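Local coordinates for Exo-beta-1,3-galactanase (Bifidobacterium bifidum, PDB 5FLW), which probably hydrolyses beta-1,3-linked galactan from the chain end to release galactosyl units, as a glycoside hydrolase of family 43, at residues Y108-V113 and Q126-W131; Y134-I139 and I151-R156. One frame throughout, in Å; residues are numbered along the deposited sequence. Where two conformers were deposited one is given.

Contact 1 (Y108-V113 and Q126-W131); sequences YAHIGV and QTTITW
Ile111 and Ile129 clasp each other through two main-chain bonds: Ile111 N donates to Ile129 O at 3.0 Å, and Ile129 N returns a bond to Ile111 O at 2.8 Å. Both N-H groups point nearly along the partner's C=O axis, as in a hydrogen-bonded antiparallel pair. Further along, Val113 N donates to Thr127 O, whereas Val113 O is gripped twice, by Gln126 N at 2.8 Å and weakly by Thr127 N. Two residues thus face one, a classic beta bulge. Among the side chains, Tyr108 OH and Thr128 OG1 meet tip to tip at 2.8 Å, the phenol coming in roughly perpendicular to the threonine side chain; with Tyr108 CG anti to its backbone N (chi1 -171°), it reaches across to the second strand. His110 ND1 donates to Tyr108 O at 2.8 Å. The carbonyl oxygen lies in the imidazole plane, but the donor sits above the carbonyl plane, and this bond should help fix the ring's rotation.

Strands 110-116 and 124-129 form the outer hairpin of a four-stranded antiparallel blade, consistent with the five-bladed beta-propeller of family 43; strand 124-129 is the blade's outermost strand.

The His110 ring is sandwiched. Thr130 CG2 stands over one face, 3.5 Å from the centroid and 8° off the normal, a CH-pi contact, while Tyr108 CZ lies over the opposite face. Val113 and Thr127 run alongside each other, Val113 CB 3.3 Å from Thr127 OG1. On this same face Ile111 CB packs 4.0 Å from Ile129 CG1, and both isoleucines also touch Ile172 on the outermost strand of the next blade.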
loop_
_atom_site.group_PDB
_atom_site.type_symbol
_atom_site.label_atom_id
_atom_site.label_comp_id
_atom_site.label_asym_id
_atom_site.label_seq_id
_atom_site.Cartn_x
_atom_site.Cartn_y
_atom_site.Cartn_z
ATOM N N TYR A 108 1.960 13.974 13.925
ATOM C CA TYR A 108 0.929 13.137 14.547
ATOM C C TYR A 108 1.194 11.641 14.392
ATOM O O TYR A 108 1.158 10.887 15.381
ATOM C CB TYR A 108 -0.440 13.498 14.008
ATOM C CG TYR A 108 -1.620 12.855 14.734
ATOM C CD1 TYR A 108 -1.821 13.057 16.111
ATOM C CD2 TYR A 108 -2.583 12.101 14.028
ATOM C CE1 TYR A 108 -2.946 12.510 16.770
ATOM C CE2 TYR A 108 -3.707 11.549 14.676
ATOM C CZ TYR A 108 -3.873 11.761 16.050
ATOM O OH TYR A 108 -4.963 11.247 16.737
ATOM N N ALA A 109 1.365 11.190 13.148
ATOM C CA ALA A 109 1.877 9.857 12.850
ATOM C C ALA A 109 1.067 8.750 13.555
ATOM O O ALA A 109 1.593 7.959 14.351
ATOM C CB ALA A 109 3.374 9.793 13.163
ATOM N N HIS A 110 -0.227 8.676 13.229
ATOM C CA HIS A 110 -1.105 7.643 13.777
ATOM C C HIS A 110 -1.654 6.744 12.666
ATOM O O HIS A 110 -1.573 7.057 11.471
ATOM C CB HIS A 110 -2.324 8.261 14.477
ATOM C CG HIS A 110 -2.090 8.667 15.903
ATOM N ND1 HIS A 110 -1.067 9.510 16.280
ATOM C CD2 HIS A 110 -2.795 8.399 17.030
ATOM C CE1 HIS A 110 -1.139 9.728 17.584
ATOM N NE2 HIS A 110 -2.165 9.049 18.065
ATOM N N ILE A 111 -2.260 5.626 13.094
ATOM C CA ILE A 111 -3.108 4.789 12.245
ATOM C C ILE A 111 -4.558 5.126 12.583
ATOM O O ILE A 111 -4.943 5.101 13.759
ATOM C CB ILE A 111 -2.858 3.288 12.512
ATOM C CG1 ILE A 111 -1.389 2.902 12.234
ATOM C CG2 ILE A 111 -3.828 2.416 11.697
ATOM C CD1 ILE A 111 -0.921 1.560 12.816
ATOM N N GLY A 112 -5.370 5.434 11.569
ATOM C CA GLY A 112 -6.817 5.537 11.741
ATOM C C GLY A 112 -7.501 4.236 11.343
ATOM O O GLY A 112 -7.047 3.547 10.424
ATOM N N VAL A 113 -8.575 3.891 12.062
ATOM C CA VAL A 113 -9.322 2.646 11.864
ATOM C C VAL A 113 -10.787 2.997 11.582
ATOM O O VAL A 113 -11.403 3.750 12.350
ATOM C CB VAL A 113 -9.214 1.713 13.094
ATOM C CG1 VAL A 113 -9.993 0.438 12.867
ATOM C CG2 VAL A 113 -7.763 1.378 13.411
ATOM N N GLN A 126 -13.620 5.191 13.373
ATOM C CA GLN A 126 -13.677 4.848 14.797
ATOM C C GLN A 126 -12.533 5.431 15.624
ATOM O O GLN A 126 -12.753 6.373 16.390
ATOM C CB GLN A 126 -13.842 3.337 15.004
ATOM C CG GLN A 126 -15.141 2.857 14.387
ATOM C CD GLN A 126 -15.576 1.476 14.830
ATOM O OE1 GLN A 126 -14.765 0.629 15.187
ATOM N NE2 GLN A 126 -16.880 1.234 14.757
ATOM N N THR A 127 -11.317 4.921 15.486
ATOM C CA THR A 127 -10.227 5.256 16.394
ATOM C C THR A 127 -9.019 5.804 15.626
ATOM O O THR A 127 -8.868 5.608 14.409
ATOM C CB THR A 127 -9.733 3.980 17.148
ATOM O OG1 THR A 127 -9.388 2.962 16.185
ATOM C CG2 THR A 127 -10.772 3.450 18.164
ATOM N N THR A 128 -8.122 6.467 16.361
ATOM C CA THR A 128 -6.729 6.552 15.942
ATOM C C THR A 128 -5.914 5.821 17.002
ATOM O O THR A 128 -6.266 5.843 18.188
ATOM C CB THR A 128 -6.190 7.972 15.693
ATOM O OG1 THR A 128 -6.086 8.661 16.941
ATOM C CG2 THR A 128 -7.077 8.739 14.743
ATOM N N ILE A 129 -4.875 5.091 16.552
ATOM C CA ILE A 129 -4.088 4.249 17.438
ATOM C C ILE A 129 -2.610 4.366 17.090
ATOM O O ILE A 129 -2.230 4.720 15.968
ATOM C CB ILE A 129 -4.530 2.756 17.366
ATOM C CG1 ILE A 129 -4.046 2.060 16.074
ATOM C CG2 ILE A 129 -6.086 2.627 17.579
ATOM C CD1 ILE A 129 -4.464 0.565 15.965
ATOM N N THR A 130 -1.777 4.035 18.079
ATOM C CA THR A 130 -0.345 3.806 17.896
ATOM C C THR A 130 0.005 2.562 18.702
ATOM O O THR A 130 -0.743 2.165 19.593
ATOM C CB THR A 130 0.550 4.972 18.409
ATOM O OG1 THR A 130 0.626 4.927 19.837
ATOM C CG2 THR A 130 0.021 6.320 18.000
ATOM N N TRP A 131 1.151 1.945 18.383
ATOM C CA TRP A 131 1.757 0.952 19.273
ATOM C C TRP A 131 2.701 1.694 20.218
ATOM O O TRP A 131 3.673 2.304 19.767
ATOM C CB TRP A 131 2.515 -0.106 18.468
ATOM C CG TRP A 131 3.160 -1.171 19.314
ATOM C CD1 TRP A 131 4.491 -1.289 19.622
ATOM C CD2 TRP A 131 2.505 -2.286 19.950
ATOM N NE1 TRP A 131 4.704 -2.411 20.405
ATOM C CE2 TRP A 131 3.501 -3.042 20.613
ATOM C CE3 TRP A 131 1.186 -2.721 20.008
ATOM C CZ2 TRP A 131 3.203 -4.204 21.337
ATOM C CZ3 TRP A 131 0.891 -3.873 20.732
ATOM C CH2 TRP A 131 1.890 -4.593 21.394
#

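Contact 2 (Y134-I139 and I151-R156)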
loop_
_atom_site.group_PDB
_atom_site.type_symbol
_atom_site.label_atom_id
_atom_site.label_comp_id
_atom_site.label_asym_id
_atom_site.label_seq_id
_atom_site.Cartn_x
_atom_site.Cartn_y
_atom_site.Cartn_z
ATOM N N TYR A 134 4.488 5.006 19.565
ATOM C CA TYR A 134 5.486 5.148 18.507
ATOM C C TYR A 134 4.888 5.788 17.257
ATOM O O TYR A 134 3.695 5.639 16.958
ATOM C CB TYR A 134 6.068 3.780 18.110
ATOM C CG TYR A 134 6.759 3.026 19.234
ATOM C CD1 TYR A 134 7.248 3.688 20.339
ATOM C CD2 TYR A 134 6.957 1.649 19.158
ATOM C CE1 TYR A 134 7.890 2.997 21.380
ATOM C CE2 TYR A 134 7.582 0.968 20.164
ATOM C CZ TYR A 134 8.057 1.641 21.270
ATOM O OH TYR A 134 8.671 0.935 22.277
ATOM N N LEU A 135 5.758 6.455 16.486
ATOM C CA LEU A 135 5.371 7.002 15.193
ATOM C C LEU A 135 4.907 5.908 14.246
ATOM O O LEU A 135 5.554 4.868 14.112
ATOM C CB LEU A 135 6.581 7.661 14.542
ATOM C CG LEU A 135 7.238 8.827 15.269
ATOM C CD1 LEU A 135 8.620 9.167 14.662
ATOM C CD2 LEU A 135 6.286 10.051 15.282
ATOM N N SER A 136 3.803 6.161 13.546
ATOM C CA SER A 136 3.365 5.345 12.414
ATOM C C SER A 136 3.058 6.275 11.239
ATOM O O SER A 136 2.225 7.185 11.363
ATOM C CB SER A 136 2.124 4.522 12.780
ATOM O OG SER A 136 1.698 3.737 11.674
ATOM N N ARG A 137 3.758 6.090 10.120
ATOM C CA ARG A 137 3.484 6.874 8.913
ATOM C C ARG A 137 3.030 5.958 7.773
ATOM O O ARG A 137 1.913 5.444 7.843
ATOM C CB ARG A 137 4.640 7.823 8.618
ATOM C CG ARG A 137 4.746 8.893 9.724
ATOM C CD ARG A 137 5.605 10.042 9.276
ATOM N NE ARG A 137 5.725 11.130 10.244
ATOM C CZ ARG A 137 6.684 11.162 11.150
ATOM N NH1 ARG A 137 7.538 10.133 11.194
ATOM N NH2 ARG A 137 6.815 12.195 11.989
ATOM N N ASP A 138 3.860 5.678 6.761
ATOM C CA ASP A 138 3.396 4.791 5.684
ATOM C C ASP A 138 2.976 3.440 6.246
ATOM O O ASP A 138 3.619 2.901 7.156
ATOM C CB ASP A 138 4.510 4.516 4.683
ATOM C CG ASP A 138 4.755 5.669 3.735
ATOM O OD1 ASP A 138 4.117 6.757 3.862
ATOM O OD2 ASP A 138 5.645 5.483 2.882
ATOM N N ILE A 139 1.878 2.897 5.711
ATOM C CA ILE A 139 1.363 1.604 6.129
ATOM C C ILE A 139 1.097 0.724 4.908
ATOM O O ILE A 139 0.889 1.209 3.788
ATOM C CB ILE A 139 0.075 1.686 6.990
ATOM C CG1 ILE A 139 -1.023 2.419 6.210
ATOM C CG2 ILE A 139 0.349 2.321 8.375
ATOM C CD1 ILE A 139 -2.419 2.139 6.738
ATOM N N ILE A 151 -0.495 -5.306 9.913
ATOM C CA ILE A 151 -0.274 -3.986 9.357
ATOM C C ILE A 151 1.222 -3.679 9.446
ATOM O O ILE A 151 1.843 -3.857 10.504
ATOM C CB ILE A 151 -1.176 -2.926 10.025
ATOM C CG1 ILE A 151 -0.990 -1.552 9.373
ATOM C CG2 ILE A 151 -0.937 -2.853 11.509
ATOM C CD1 ILE A 151 -2.093 -0.591 9.711
ATOM N N MET A 152 1.803 -3.266 8.315
ATOM C CA MET A 152 3.191 -2.829 8.295
ATOM C C MET A 152 3.201 -1.323 8.465
ATOM O O MET A 152 2.339 -0.629 7.914
ATOM C CB MET A 152 3.906 -3.226 6.992
ATOM C CG MET A 152 3.917 -4.730 6.698
ATOM S SD MET A 152 2.443 -5.355 5.828
ATOM C CE MET A 152 2.772 -4.791 4.139
ATOM N N SER A 153 4.170 -0.814 9.227
ATOM C CA SER A 153 4.101 0.575 9.684
ATOM C C SER A 153 5.502 1.158 9.804
ATOM O O SER A 153 6.276 0.731 10.669
ATOM C CB SER A 153 3.398 0.648 11.059
ATOM O OG SER A 153 3.562 1.931 11.666
ATOM N N GLU A 154 5.801 2.181 9.002
ATOM C CA GLU A 154 7.110 2.824 9.069
ATOM C C GLU A 154 7.172 3.771 10.264
ATOM O O GLU A 154 6.305 4.639 10.432
ATOM C CB GLU A 154 7.420 3.572 7.766
ATOM C CG GLU A 154 8.898 3.990 7.627
ATOM C CD GLU A 154 9.232 5.342 8.261
ATOM O OE1 GLU A 154 8.390 6.266 8.187
ATOM O OE2 GLU A 154 10.342 5.489 8.835
ATOM N N ASP A 155 8.211 3.601 11.085
ATOM C CA ASP A 155 8.392 4.311 12.351
ATOM C C ASP A 155 9.794 4.915 12.318
ATOM O O ASP A 155 10.792 4.181 12.442
ATOM C CB ASP A 155 8.206 3.296 13.485
ATOM C CG ASP A 155 8.680 3.777 14.853
ATOM O OD1 ASP A 155 9.205 4.898 15.022
ATOM O OD2 ASP A 155 8.535 2.945 15.802
ATOM N N ARG A 156 9.875 6.249 12.140
ATOM C CA ARG A 156 11.178 6.876 11.865
ATOM C C ARG A 156 12.208 6.642 12.978
ATOM O O ARG A 156 13.422 6.668 12.713
ATOM C CB ARG A 156 11.038 8.360 11.562
ATOM C CG ARG A 156 12.278 8.976 10.837
ATOM C CD ARG A 156 12.489 8.415 9.418
ATOM N NE ARG A 156 11.210 8.180 8.732
ATOM C CZ ARG A 156 10.593 9.048 7.916
ATOM N NH1 ARG A 156 11.120 10.244 7.642
ATOM N NH2 ARG A 156 9.414 8.720 7.384
HETATM O O HOH W 1 4.572 2.232 14.158
HETATM O O HOH W 2 8.495 6.161 17.346
HETATM O O HOH W 3 7.680 7.189 10.701
HETATM O O HOH W 4 6.603 6.566 6.103
#
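Tyr134 opens the segment with its CB 3.5 Å from Asp155 OD2, an oxygen that also accepts bonds from His158 and His161, while the tyrosine hydroxyl turns away to Arg132. At Leu135 the main chain is bridged by water on both polar atoms: one water accepts from Leu135 N and donates to Asp155 OD1, another donates to Leu135 O and bonds Ser153 OG. Leu135 CD1 rests against Arg156 CB. Ser136 OG and Ser153 OG then meet at 2.6 Å, each anti to its own backbone N, so the two hydroxyls close tip to tip.

Arg137 N donates to Glu154 O at 2.9 Å, in the carbonyl plane, and Arg137 NH2 bonds Tyr106 O. Its NH1 meets Glu154 O and OE1 through one shared water; NH1 and OE1 stay 5.0 Å apart. Another water accepts from Asp138 N and donates to Glu154 OE1. Arg156 grips Glu154 side-on, NH2 to OE1 at 2.8 Å and NE to OE2 at 2.8 Å. An alanine at the Glu154 position removes the carboxylate and would probably leave the Arg156 guanidinium less fixed and both OE1-bound waters less well held.

Asp138 O accepts from Glu154 N (N-H...O angle 171°), and its carboxylate is held by Arg83 and Ser190. Ile139 pairs with Ser153 as a non-hydrogen-bonded antiparallel bridge, its CG2 4.0 Å from Ile151 CD1. Here strand 139-143 begins against strand 149-155 in one propeller blade, with Tyr98 of strand 95-102 touching both isoleucines and Pro191 of strand 191-196 packing on Asp138 and Met152.

In the fold
The two contacts follow one another along the chain, their centres 10 Å apart. Contact 1 lies about 17 Å from the chain centre and is partly buried, at the outer edge of its blade; contact 2, about 12 Å from that centre, is buried and lies at the start of the next blade. Contact 1 rests on antiparallel main-chain pairing interrupted by a bulge, with aromatic and apolar packing; contact 2 joins a loop running into strand 139-143 to its neighbour by two main-chain bonds, a serine pair and four waters, and differs in its water mediation and buried charge. They touch directly: a probable hydrogen bond joins Ala109 O and Ser136 N at 3.0 Å, and Ala109 CB packs on Leu135 and Arg137.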